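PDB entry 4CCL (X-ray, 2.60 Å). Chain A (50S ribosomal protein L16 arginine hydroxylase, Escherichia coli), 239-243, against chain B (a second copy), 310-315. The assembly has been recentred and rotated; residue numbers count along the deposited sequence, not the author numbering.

Chain A (239-243) PADVL
Chain B (310-315) RVLRIG

Residues 311-314 of chain B form a strand, with phi from -130° to -105° and psi from 112° to 141°. Chain A runs alongside in the same direction, Ala A240 nearest Leu B312, Asp A241 nearest Arg B313 (CA-CA 4.7 Å) and Val A242 nearest Ile B314.

Two backbone hydrogen bonds define a single bridge. Arg B313 N donates to Ala A240 O (2.9 Å, 165° at hydrogen), and Val A242 N donates to Arg B313 O (2.9 Å, 161°), so Arg B313 spends both its polar backbone groups on chain A. The turn from Ala A240 (-88/-8) to extended Asp A241 (-77/145) and Val A242 (-114/112) accompanies this pairing. Close contacts add Leu B312 CA to Ala A240 O, 3.4 Å, Asp A241 CA to Arg B313 O, 3.5 Å, and Ala A240 CB to Val B311 O, 3.5 Å.

Asp A241 (chi1 m, chi2 -14°) points its CB away, yet OD1 lies 4.3 Å from Arg B313 NE, beyond a salt bridge. A water closes the gap, donating to Asp A241 OD1 (2.9 Å) and accepting from Arg B313 NE (3.1 Å). Arg B313 is t, t, m, with chi4 -80°.

Of 305 Å² buried, Val A242 (70), Arg B313 (62) and Ala A240 (56) contribute most. Apolar Val A242 (chi1 t) suits its buried place, pointing toward chain B, its CB 4.3 Å from Ile B314 CG1 (m, t).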

ATOM      1  N   PRO A 239     -21.081   4.406  22.940  1.00 67.53           N
ATOM      2  CA  PRO A 239     -20.513   3.134  22.472  1.00 62.92           C
ATOM      3  C   PRO A 239     -19.988   3.210  21.036  1.00 59.89           C
ATOM      4  O   PRO A 239     -19.177   2.374  20.637  1.00 61.10           O
ATOM      5  CB  PRO A 239     -21.706   2.172  22.547  1.00 60.72           C
ATOM      6  CG  PRO A 239     -22.606   2.767  23.578  1.00 53.29           C
ATOM      7  CD  PRO A 239     -22.465   4.250  23.423  1.00 59.57           C
ATOM      8  N   ALA A 240     -20.442   4.203  20.280  1.00 58.41           N
ATOM      9  CA  ALA A 240     -20.042   4.361  18.888  1.00 50.45           C
ATOM     10  C   ALA A 240     -18.765   5.189  18.732  1.00 51.81           C
ATOM     11  O   ALA A 240     -18.220   5.293  17.633  1.00 51.52           O
ATOM     12  CB  ALA A 240     -21.177   4.984  18.090  1.00 57.59           C
ATOM     13  N   ASP A 241     -18.292   5.773  19.830  1.00 56.31           N
ATOM     14  CA  ASP A 241     -17.117   6.642  19.791  1.00 61.95           C
ATOM     15  C   ASP A 241     -15.809   5.864  19.689  1.00 56.54           C
ATOM     16  O   ASP A 241     -15.674   4.778  20.250  1.00 56.16           O
ATOM     17  CB  ASP A 241     -17.063   7.537  21.032  1.00 71.73           C
ATOM     18  CG  ASP A 241     -18.260   8.459  21.143  1.00 73.11           C
ATOM     19  OD1 ASP A 241     -18.998   8.608  20.145  1.00 70.45           O
ATOM     20  OD2 ASP A 241     -18.459   9.040  22.232  1.00 73.60           O
ATOM     21  N   VAL A 242     -14.850   6.432  18.963  1.00 54.61           N
ATOM     22  CA  VAL A 242     -13.481   5.930  18.965  1.00 49.48           C
ATOM     23  C   VAL A 242     -12.584   6.989  19.598  1.00 54.98           C
ATOM     24  O   VAL A 242     -12.388   8.065  19.031  1.00 64.67           O
ATOM     25  CB  VAL A 242     -12.985   5.593  17.545  1.00 54.79           C
ATOM     26  CG1 VAL A 242     -11.555   5.070  17.592  1.00 50.87           C
ATOM     27  CG2 VAL A 242     -13.911   4.573  16.891  1.00 55.61           C
ATOM     28  N   LEU A 243     -12.053   6.680  20.779  1.00 54.36           N
ATOM     29  CA  LEU A 243     -11.302   7.649  21.575  1.00 58.54           C
ATOM     30  C   LEU A 243      -9.941   8.007  20.967  1.00 65.29           C
ATOM     31  O   LEU A 243      -9.361   7.214  20.226  1.00 62.33           O
ATOM     32  CB  LEU A 243     -11.137   7.135  23.011  1.00 62.55           C
ATOM     33  CG  LEU A 243     -12.432   6.792  23.756  1.00 62.24           C
ATOM     34  CD1 LEU A 243     -12.164   6.538  25.232  1.00 62.43           C
ATOM     35  CD2 LEU A 243     -13.470   7.891  23.578  1.00 52.12           C
TER
ATOM     36  N   ARG B 310     -22.281  -0.386  10.363  1.00 55.81           N
ATOM     37  CA  ARG B 310     -21.440   0.240  11.374  1.00 52.04           C
ATOM     38  C   ARG B 310     -21.450   1.763  11.272  1.00 56.03           C
ATOM     39  O   ARG B 310     -21.161   2.331  10.218  1.00 68.81           O
ATOM     40  CB  ARG B 310     -20.015  -0.312  11.287  1.00 50.32           C
ATOM     41  CG  ARG B 310     -19.949  -1.816  11.533  1.00 51.49           C
ATOM     42  CD  ARG B 310     -18.679  -2.454  10.982  1.00 55.80           C
ATOM     43  NE  ARG B 310     -17.471  -1.983  11.655  1.00 52.98           N
ATOM     44  CZ  ARG B 310     -17.079  -2.386  12.859  1.00 53.58           C
ATOM     45  NH1 ARG B 310     -17.808  -3.263  13.539  1.00 55.39           N
ATOM     46  NH2 ARG B 310     -15.963  -1.907  13.390  1.00 48.50           N
ATOM     47  N   VAL B 311     -21.796   2.415  12.378  1.00 44.06           N
ATOM     48  CA  VAL B 311     -21.790   3.868  12.452  1.00 55.79           C
ATOM     49  C   VAL B 311     -20.902   4.301  13.611  1.00 58.86           C
ATOM     50  O   VAL B 311     -21.199   4.016  14.772  1.00 57.28           O
ATOM     51  CB  VAL B 311     -23.207   4.426  12.656  1.00 56.46           C
ATOM     52  CG1 VAL B 311     -23.205   5.935  12.508  1.00 49.78           C
ATOM     53  CG2 VAL B 311     -24.167   3.798  11.661  1.00 59.42           C
ATOM     54  N   LEU B 312     -19.807   4.984  13.295  1.00 58.21           N
ATOM     55  CA  LEU B 312     -18.799   5.287  14.307  1.00 56.08           C
ATOM     56  C   LEU B 312     -18.418   6.757  14.327  1.00 52.10           C
ATOM     57  O   LEU B 312     -18.311   7.392  13.285  1.00 57.18           O
ATOM     58  CB  LEU B 312     -17.555   4.433  14.073  1.00 45.27           C
ATOM     59  CG  LEU B 312     -17.825   2.928  14.065  1.00 53.43           C
ATOM     60  CD1 LEU B 312     -16.635   2.162  13.523  1.00 46.00           C
ATOM     61  CD2 LEU B 312     -18.195   2.440  15.459  1.00 45.78           C
ATOM     62  N   ARG B 313     -18.208   7.294  15.522  1.00 52.28           N
ATOM     63  CA  ARG B 313     -17.846   8.696  15.656  1.00 53.55           C
ATOM     64  C   ARG B 313     -16.370   8.866  15.996  1.00 54.16           C
ATOM     65  O   ARG B 313     -15.894   8.352  17.009  1.00 60.10           O
ATOM     66  CB  ARG B 313     -18.711   9.377  16.720  1.00 63.75           C
ATOM     67  CG  ARG B 313     -18.367  10.838  16.934  1.00 65.74           C
ATOM     68  CD  ARG B 313     -19.112  11.425  18.116  1.00 69.20           C
ATOM     69  NE  ARG B 313     -20.468  11.842  17.772  1.00 78.62           N
ATOM     70  CZ  ARG B 313     -20.763  12.988  17.166  1.00 85.83           C
ATOM     71  NH1 ARG B 313     -19.796  13.829  16.827  1.00 91.83           N
ATOM     72  NH2 ARG B 313     -22.024  13.290  16.892  1.00 80.65           N
ATOM     73  N   ILE B 314     -15.646   9.574  15.135  1.00 60.33           N
ATOM     74  CA  ILE B 314     -14.270   9.954  15.424  1.00 62.59           C
ATOM     75  C   ILE B 314     -14.183  11.473  15.426  1.00 66.79           C
ATOM     76  O   ILE B 314     -14.316  12.116  14.385  1.00 67.62           O
ATOM     77  CB  ILE B 314     -13.287   9.370  14.394  1.00 56.08           C
ATOM     78  CG1 ILE B 314     -13.678   7.931  14.049  1.00 53.30           C
ATOM     79  CG2 ILE B 314     -11.858   9.444  14.917  1.00 53.58           C
ATOM     80  CD1 ILE B 314     -12.546   7.094  13.491  1.00 49.68           C
ATOM     81  N   GLY B 315     -13.946  12.043  16.603  1.00 70.28           N
ATOM     82  CA  GLY B 315     -14.034  13.480  16.770  1.00 73.92           C
ATOM     83  C   GLY B 315     -15.441  13.958  16.467  1.00 72.80           C
ATOM     84  O   GLY B 315     -16.416  13.415  16.989  1.00 74.72           O
TER
HETATM   85  O   HOH W   1     -21.662   9.451  19.320  1.00 64.31           O